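Local coordinates for protein RavA (Legionella pneumophila str. Paris, PDB 6WO6) that is of unknown molecular function but is an effector of Legionella pneumophila, probably acting inside the host cell during infection, at residues R47-C52 with F82-V87; D268-F273 with Q300-K305. The protein carries 2 engineered substitutions. All coordinates share one frame; numbering follows the deposited sequence.

Interaction 1 (R47-C52 with F82-V87)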
ATOM      1  N   ARG A  47      -5.875 -10.807 -28.148  1.00 49.91           N
ATOM      2  CA  ARG A  47      -7.255 -10.403 -27.879  1.00 49.74           C
ATOM      3  C   ARG A  47      -8.050 -11.542 -27.249  1.00 51.16           C
ATOM      4  O   ARG A  47      -8.804 -11.335 -26.285  1.00 51.50           O
ATOM      5  CB  ARG A  47      -7.924  -9.933 -29.169  1.00 47.86           C
ATOM      6  CG  ARG A  47      -7.259  -8.727 -29.813  1.00 48.85           C
ATOM      7  CD  ARG A  47      -7.886  -8.449 -31.161  1.00 50.51           C
ATOM      8  NE  ARG A  47      -9.339  -8.356 -31.059  1.00 52.44           N
ATOM      9  CZ  ARG A  47     -10.176  -8.655 -32.047  1.00 54.90           C
ATOM     10  NH1 ARG A  47      -9.707  -9.079 -33.212  1.00 56.92           N
ATOM     11  NH2 ARG A  47     -11.483  -8.540 -31.864  1.00 56.02           N
ATOM     12  N   LEU A  48      -7.888 -12.753 -27.787  1.00 51.51           N
ATOM     13  CA  LEU A  48      -8.558 -13.932 -27.256  1.00 50.80           C
ATOM     14  C   LEU A  48      -8.253 -14.123 -25.775  1.00 50.44           C
ATOM     15  O   LEU A  48      -9.143 -14.458 -24.985  1.00 51.76           O
ATOM     16  CB  LEU A  48      -8.125 -15.148 -28.079  1.00 52.23           C
ATOM     17  CG  LEU A  48      -8.654 -16.564 -27.864  1.00 55.80           C
ATOM     18  CD1 LEU A  48     -10.141 -16.559 -27.674  1.00 57.53           C
ATOM     19  CD2 LEU A  48      -8.288 -17.420 -29.070  1.00 57.04           C
ATOM     20  N   VAL A  49      -7.002 -13.891 -25.377  1.00 49.03           N
ATOM     21  CA  VAL A  49      -6.634 -14.073 -23.977  1.00 48.28           C
ATOM     22  C   VAL A  49      -7.096 -12.892 -23.124  1.00 49.60           C
ATOM     23  O   VAL A  49      -7.464 -13.071 -21.956  1.00 49.05           O
ATOM     24  CB  VAL A  49      -5.116 -14.318 -23.871  1.00 48.17           C
ATOM     25  CG1 VAL A  49      -4.542 -13.714 -22.608  1.00 48.96           C
ATOM     26  CG2 VAL A  49      -4.827 -15.808 -23.910  1.00 49.66           C
ATOM     27  N   LEU A  50      -7.109 -11.680 -23.686  1.00 50.88           N
ATOM     28  CA  LEU A  50      -7.585 -10.520 -22.940  1.00 51.19           C
ATOM     29  C   LEU A  50      -9.051 -10.675 -22.563  1.00 52.29           C
ATOM     30  O   LEU A  50      -9.429 -10.476 -21.403  1.00 52.02           O
ATOM     31  CB  LEU A  50      -7.378  -9.245 -23.757  1.00 52.39           C
ATOM     32  CG  LEU A  50      -6.027  -8.550 -23.603  1.00 56.32           C
ATOM     33  CD1 LEU A  50      -5.779  -7.599 -24.761  1.00 59.38           C
ATOM     34  CD2 LEU A  50      -5.972  -7.803 -22.282  1.00 57.95           C
ATOM     35  N   GLU A  51      -9.895 -11.045 -23.530  1.00 54.04           N
ATOM     36  CA  GLU A  51     -11.329 -11.104 -23.265  1.00 55.88           C
ATOM     37  C   GLU A  51     -11.730 -12.237 -22.329  1.00 54.11           C
ATOM     38  O   GLU A  51     -12.869 -12.242 -21.851  1.00 56.02           O
ATOM     39  CB  GLU A  51     -12.103 -11.230 -24.573  1.00 60.29           C
ATOM     40  CG  GLU A  51     -12.009 -10.008 -25.460  1.00 65.24           C
ATOM     41  CD  GLU A  51     -12.962 -10.082 -26.629  1.00 70.61           C
ATOM     42  OE1 GLU A  51     -13.087  -9.078 -27.361  1.00 74.28           O
ATOM     43  OE2 GLU A  51     -13.591 -11.149 -26.808  1.00 70.96           O
ATOM     44  N   CYS A  52     -10.841 -13.185 -22.054  1.00 57.86           N
ATOM     45  CA  CYS A  52     -11.175 -14.302 -21.178  1.00 56.81           C
ATOM     46  C   CYS A  52     -11.203 -13.841 -19.726  1.00 59.43           C
ATOM     47  O   CYS A  52     -10.178 -13.374 -19.217  1.00 60.81           O
ATOM     48  CB  CYS A  52     -10.166 -15.425 -21.348  1.00 54.10           C
ATOM     49  SG  CYS A  52     -10.353 -16.768 -20.167  1.00 54.51           S
ATOM     50  N   PHE A  82      -0.885 -20.332 -26.426  1.00 67.67           N
ATOM     51  CA  PHE A  82      -0.369 -20.808 -25.148  1.00 68.60           C
ATOM     52  C   PHE A  82       0.562 -19.784 -24.512  1.00 67.96           C
ATOM     53  O   PHE A  82       0.512 -19.568 -23.295  1.00 65.38           O
ATOM     54  CB  PHE A  82       0.345 -22.147 -25.322  1.00 69.96           C
ATOM     55  CG  PHE A  82       0.663 -22.828 -24.023  1.00 71.48           C
ATOM     56  CD1 PHE A  82      -0.343 -23.427 -23.280  1.00 72.08           C
ATOM     57  CD2 PHE A  82       1.960 -22.862 -23.540  1.00 72.97           C
ATOM     58  CE1 PHE A  82      -0.063 -24.052 -22.080  1.00 74.19           C
ATOM     59  CE2 PHE A  82       2.248 -23.487 -22.340  1.00 75.08           C
ATOM     60  CZ  PHE A  82       1.235 -24.082 -21.608  1.00 75.85           C
ATOM     61  N   GLN A  83       1.413 -19.135 -25.314  1.00 68.29           N
ATOM     62  CA  GLN A  83       2.282 -18.099 -24.760  1.00 67.23           C
ATOM     63  C   GLN A  83       1.469 -16.931 -24.209  1.00 63.25           C
ATOM     64  O   GLN A  83       1.807 -16.367 -23.157  1.00 63.04           O
ATOM     65  CB  GLN A  83       3.275 -17.623 -25.820  1.00 69.22           C
ATOM     66  CG  GLN A  83       4.370 -18.629 -26.139  1.00 74.03           C
ATOM     67  CD  GLN A  83       5.286 -18.163 -27.258  1.00 78.05           C
ATOM     68  OE1 GLN A  83       6.387 -17.670 -27.012  1.00 79.32           O
ATOM     69  NE2 GLN A  83       4.834 -18.322 -28.497  1.00 79.60           N
ATOM     70  N   ALA A  84       0.387 -16.556 -24.898  1.00 60.94           N
ATOM     71  CA  ALA A  84      -0.458 -15.471 -24.408  1.00 59.26           C
ATOM     72  C   ALA A  84      -1.141 -15.850 -23.097  1.00 60.82           C
ATOM     73  O   ALA A  84      -1.205 -15.036 -22.159  1.00 58.83           O
ATOM     74  CB  ALA A  84      -1.493 -15.095 -25.467  1.00 58.17           C
ATOM     75  N   TYR A  85      -1.669 -17.077 -23.019  1.00 63.55           N
ATOM     76  CA  TYR A  85      -2.234 -17.553 -21.761  1.00 65.44           C
ATOM     77  C   TYR A  85      -1.191 -17.529 -20.653  1.00 68.19           C
ATOM     78  O   TYR A  85      -1.505 -17.188 -19.510  1.00 68.52           O
ATOM     79  CB  TYR A  85      -2.802 -18.965 -21.915  1.00 67.08           C
ATOM     80  CG  TYR A  85      -3.097 -19.631 -20.583  1.00 68.12           C
ATOM     81  CD1 TYR A  85      -4.265 -19.349 -19.886  1.00 68.48           C
ATOM     82  CD2 TYR A  85      -2.201 -20.530 -20.017  1.00 70.54           C
ATOM     83  CE1 TYR A  85      -4.536 -19.946 -18.666  1.00 70.59           C
ATOM     84  CE2 TYR A  85      -2.461 -21.131 -18.797  1.00 73.33           C
ATOM     85  CZ  TYR A  85      -3.631 -20.836 -18.126  1.00 72.94           C
ATOM     86  OH  TYR A  85      -3.895 -21.433 -16.913  1.00 74.79           O
ATOM     87  N   GLN A  86       0.050 -17.906 -20.970  1.00 70.85           N
ATOM     88  CA  GLN A  86       1.116 -17.877 -19.973  1.00 71.34           C
ATOM     89  C   GLN A  86       1.330 -16.466 -19.446  1.00 66.52           C
ATOM     90  O   GLN A  86       1.429 -16.250 -18.230  1.00 66.94           O
ATOM     91  CB  GLN A  86       2.409 -18.430 -20.574  1.00 76.53           C
ATOM     92  CG  GLN A  86       2.431 -19.939 -20.728  1.00 82.42           C
ATOM     93  CD  GLN A  86       2.575 -20.651 -19.401  1.00 87.97           C
ATOM     94  OE1 GLN A  86       3.678 -20.780 -18.870  1.00 91.63           O
ATOM     95  NE2 GLN A  86       1.458 -21.116 -18.854  1.00 88.86           N
ATOM     96  N   VAL A  87       1.406 -15.491 -20.354  1.00 62.50           N
ATOM     97  CA  VAL A  87       1.588 -14.098 -19.944  1.00 60.12           C
ATOM     98  C   VAL A  87       0.478 -13.672 -18.990  1.00 57.08           C
ATOM     99  O   VAL A  87       0.737 -13.175 -17.882  1.00 57.23           O
ATOM    100  CB  VAL A  87       1.652 -13.178 -21.177  1.00 61.33           C
ATOM    101  CG1 VAL A  87       1.638 -11.716 -20.747  1.00 61.26           C
ATOM    102  CG2 VAL A  87       2.891 -13.484 -22.002  1.00 63.50           C
TER
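Val49, on the last turn of helix 38-51, packs against Ala84 and Tyr85 of helix 77-92 in a buried helix-to-helix contact of the N-terminal part of this all-helical protein. The two segments come closest at Val49 and Tyr85, whose CA atoms are 6.0 Å apart. Both methyls of Val49 are used, and they land on neighbouring parts of one turn: CG1 reaches the peptide carbonyl and lies 3.6 Å from Ala84 O, while CG2 lies 3.7 Å from Ala84 CB and 3.5 Å from Tyr85 N. The valine thus rests on the side of a helical turn, against backbone as much as side chain, and the small Ala84 side chain is consistent with so close an approach. Tyr85 adds its CB, 4.2 Å from Val49 CG2, while its side chain also touches Leu57, Ala61 and Ile64 of helix 54-66. No hydrogen bond joins the segments; their meeting is van der Waals contact. Just past segment 82-87, Lys88 NZ bonds to both Val49 O and Cys52 O, a positive charge at the C-terminal end of helix 38-51 that is consistent with a favourable interaction with the helix dipole. Ala84 also touches Phe119 and Leu122, extending the apolar layer. A branched side chain set over an alanine on a neighbouring helix is close packing of the kind found in alpha-helical bundles.

Interaction 2 (D268-F273 with Q300-K305)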
ATOM      1  N   ASP A 268       0.885  30.437  35.279  1.00 81.46           N
ATOM      2  CA  ASP A 268       0.907  31.001  36.624  1.00 83.49           C
ATOM      3  C   ASP A 268       0.034  30.242  37.614  1.00 79.14           C
ATOM      4  O   ASP A 268       0.308  30.278  38.820  1.00 81.31           O
ATOM      5  CB  ASP A 268       0.466  32.467  36.589  1.00 89.18           C
ATOM      6  CG  ASP A 268       1.450  33.353  35.855  1.00 93.77           C
ATOM      7  OD1 ASP A 268       2.671  33.132  35.997  1.00 95.00           O
ATOM      8  OD2 ASP A 268       1.001  34.268  35.133  1.00 96.06           O
ATOM      9  N   ASN A 269      -1.009  29.556  37.141  1.00 74.06           N
ATOM     10  CA  ASN A 269      -1.944  28.822  37.992  1.00 69.39           C
ATOM     11  C   ASN A 269      -1.999  27.358  37.563  1.00 64.73           C
ATOM     12  O   ASN A 269      -2.982  26.918  36.950  1.00 62.59           O
ATOM     13  CB  ASN A 269      -3.338  29.446  37.941  1.00 71.68           C
ATOM     14  CG  ASN A 269      -3.631  30.326  39.142  1.00 79.49           C
ATOM     15  OD1 ASN A 269      -3.958  29.831  40.224  1.00 81.52           O
ATOM     16  ND2 ASN A 269      -3.525  31.638  38.954  1.00 82.77           N
ATOM     17  N   PRO A 270      -0.965  26.572  37.883  1.00 64.80           N
ATOM     18  CA  PRO A 270      -0.972  25.154  37.479  1.00 62.74           C
ATOM     19  C   PRO A 270      -2.160  24.369  38.007  1.00 62.97           C
ATOM     20  O   PRO A 270      -2.543  23.363  37.395  1.00 60.91           O
ATOM     21  CB  PRO A 270       0.350  24.625  38.053  1.00 63.48           C
ATOM     22  CG  PRO A 270       1.225  25.828  38.153  1.00 66.40           C
ATOM     23  CD  PRO A 270       0.303  26.952  38.532  1.00 67.85           C
ATOM     24  N   GLU A 271      -2.757  24.800  39.124  1.00 66.05           N
ATOM     25  CA  GLU A 271      -3.929  24.114  39.659  1.00 67.32           C
ATOM     26  C   GLU A 271      -5.077  24.095  38.656  1.00 65.07           C
ATOM     27  O   GLU A 271      -5.832  23.117  38.596  1.00 60.98           O
ATOM     28  CB  GLU A 271      -4.361  24.776  40.972  1.00 73.67           C
ATOM     29  CG  GLU A 271      -5.724  24.342  41.493  1.00 77.21           C
ATOM     30  CD  GLU A 271      -6.835  25.276  41.050  1.00 81.58           C
ATOM     31  OE1 GLU A 271      -6.534  26.443  40.719  1.00 84.15           O
ATOM     32  OE2 GLU A 271      -8.006  24.843  41.030  1.00 82.92           O
ATOM     33  N   GLN A 272      -5.215  25.160  37.856  1.00 68.37           N
ATOM     34  CA  GLN A 272      -6.247  25.188  36.822  1.00 68.05           C
ATOM     35  C   GLN A 272      -6.086  24.038  35.836  1.00 63.98           C
ATOM     36  O   GLN A 272      -7.073  23.584  35.245  1.00 62.84           O
ATOM     37  CB  GLN A 272      -6.215  26.522  36.077  1.00 71.99           C
ATOM     38  CG  GLN A 272      -6.426  27.736  36.959  1.00 80.39           C
ATOM     39  CD  GLN A 272      -6.327  29.034  36.182  1.00 85.87           C
ATOM     40  OE1 GLN A 272      -5.917  29.048  35.018  1.00 85.70           O
ATOM     41  NE2 GLN A 272      -6.706  30.135  36.822  1.00 89.21           N
ATOM     42  N   PHE A 273      -4.858  23.554  35.644  1.00 61.62           N
ATOM     43  CA  PHE A 273      -4.654  22.406  34.770  1.00 60.59           C
ATOM     44  C   PHE A 273      -5.347  21.165  35.317  1.00 60.93           C
ATOM     45  O   PHE A 273      -5.874  20.351  34.549  1.00 61.78           O
ATOM     46  CB  PHE A 273      -3.162  22.143  34.585  1.00 60.67           C
ATOM     47  CG  PHE A 273      -2.863  20.918  33.769  1.00 58.94           C
ATOM     48  CD1 PHE A 273      -2.942  20.955  32.385  1.00 58.36           C
ATOM     49  CD2 PHE A 273      -2.506  19.728  34.383  1.00 58.21           C
ATOM     50  CE1 PHE A 273      -2.667  19.829  31.626  1.00 55.59           C
ATOM     51  CE2 PHE A 273      -2.232  18.599  33.631  1.00 56.82           C
ATOM     52  CZ  PHE A 273      -2.312  18.650  32.250  1.00 55.30           C
ATOM     53  N   GLN A 300       9.801  22.352  40.661  1.00 82.38           N
ATOM     54  CA  GLN A 300       9.863  23.171  41.868  1.00 86.31           C
ATOM     55  C   GLN A 300       9.017  24.431  41.729  1.00 86.02           C
ATOM     56  O   GLN A 300       8.343  24.836  42.682  1.00 87.63           O
ATOM     57  CB  GLN A 300      11.311  23.533  42.195  1.00 91.59           C
ATOM     58  CG  GLN A 300      11.528  23.857  43.667  1.00 96.86           C
ATOM     59  CD  GLN A 300      12.683  24.806  43.892  1.00103.96           C
ATOM     60  OE1 GLN A 300      12.767  25.860  43.259  1.00105.37           O
ATOM     61  NE2 GLN A 300      13.583  24.442  44.798  1.00108.99           N
ATOM     62  N   ALA A 301       9.043  25.069  40.554  1.00 83.44           N
ATOM     63  CA  ALA A 301       8.223  26.260  40.347  1.00 81.43           C
ATOM     64  C   ALA A 301       6.740  25.931  40.466  1.00 77.62           C
ATOM     65  O   ALA A 301       5.978  26.676  41.093  1.00 79.42           O
ATOM     66  CB  ALA A 301       8.530  26.883  38.984  1.00 79.07           C
ATOM     67  N   ILE A 302       6.320  24.806  39.885  1.00 72.20           N
ATOM     68  CA  ILE A 302       4.929  24.379  39.997  1.00 69.04           C
ATOM     69  C   ILE A 302       4.587  24.038  41.445  1.00 72.63           C
ATOM     70  O   ILE A 302       3.524  24.421  41.955  1.00 75.06           O
ATOM     71  CB  ILE A 302       4.670  23.194  39.051  1.00 63.87           C
ATOM     72  CG1 ILE A 302       5.002  23.596  37.612  1.00 65.28           C
ATOM     73  CG2 ILE A 302       3.230  22.728  39.157  1.00 60.18           C
ATOM     74  CD1 ILE A 302       5.008  22.439  36.630  1.00 63.02           C
ATOM     75  N   GLY A 303       5.479  23.320  42.132  1.00 71.83           N
ATOM     76  CA  GLY A 303       5.240  23.004  43.531  1.00 70.30           C
ATOM     77  C   GLY A 303       5.099  24.244  44.393  1.00 72.73           C
ATOM     78  O   GLY A 303       4.323  24.262  45.352  1.00 73.89           O
ATOM     79  N   GLU A 304       5.850  25.298  44.064  1.00 75.26           N
ATOM     80  CA  GLU A 304       5.713  26.560  44.787  1.00 80.04           C
ATOM     81  C   GLU A 304       4.406  27.259  44.434  1.00 77.37           C
ATOM     82  O   GLU A 304       3.766  27.870  45.301  1.00 80.14           O
ATOM     83  CB  GLU A 304       6.902  27.475  44.495  1.00 85.26           C
ATOM     84  CG  GLU A 304       8.228  26.975  45.036  1.00 91.55           C
ATOM     85  CD  GLU A 304       9.335  27.997  44.872  1.00 99.76           C
ATOM     86  OE1 GLU A 304      10.266  28.012  45.707  1.00105.35           O
ATOM     87  OE2 GLU A 304       9.271  28.793  43.910  1.00100.63           O
ATOM     88  N   LYS A 305       3.995  27.190  43.167  1.00 72.32           N
ATOM     89  CA  LYS A 305       2.708  27.748  42.768  1.00 70.43           C
ATOM     90  C   LYS A 305       1.526  26.905  43.236  1.00 68.69           C
ATOM     91  O   LYS A 305       0.380  27.285  42.967  1.00 65.76           O
ATOM     92  CB  LYS A 305       2.648  27.916  41.248  1.00 68.03           C
ATOM     93  CG  LYS A 305       3.667  28.890  40.673  1.00 71.39           C
ATOM     94  CD  LYS A 305       3.472  29.050  39.169  1.00 71.41           C
ATOM     95  CE  LYS A 305       4.621  29.813  38.527  1.00 75.46           C
ATOM     96  NZ  LYS A 305       5.881  29.020  38.537  1.00 77.31           N
TER
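Lys305 has CG beside its backbone N and anti to the carbonyl carbon (chi1 -63°), and its chain stays extended until a bend at chi4 (69°), a course that carries the methylenes across Pro270 and past the backbone of Asp268. In Ile302, CG1 lies beside the backbone N (chi1 -58°), leaving CG2 anti to that N and directed at the same proline. The contact joins segments 268-273 and 300-305, from two short helices of the C-terminal helical region. Pro270 is the shared surface: its CB meets Ile302 CG2 at 3.6 Å, and its CD meets Lys305 CB at 3.7 Å, with the lysine chain crossing the ring at about a right angle. Ile302 and Pro270 are buried, whereas Lys305 and Asp268 border solvent. Pro270 also touches Leu265 of helix 246-265, and Ile302 touches Leu266. The carboxylate of Asp268 does not pair with the lysine, since Asp268 OD1 stands 5.8 Å from Lys305 NZ, leaving at most a mild long-range attraction. Instead the ammonium folds back on its own segment, where Lys305 NZ makes a weak hydrogen bond to Ala301 O, while Lys305 CD lies 3.4 Å from Asp268 O.

How the interactions relate
From the N terminus, interaction 1 comes first: helix 38-51 is followed by helix 54-66 and then by helix 77-92, and the contact closes this loop of 29 intervening residues. The chain then passes through the helices from 102-107 to 246-265 before interaction 2 opens. There, 26 residues, including helices 281-286 and 290-294, separate segments 268-273 and 300-305. The two loops lie in series, neither nesting nor crossing. The centres of interactions 1 and 2 are about 75 Å apart, on opposite sides of the chain's centre. The nearest atoms of interactions 1 and 2 are about 59 Å apart. Each therefore ties together local helices in its own half of an elongated, strandless molecule.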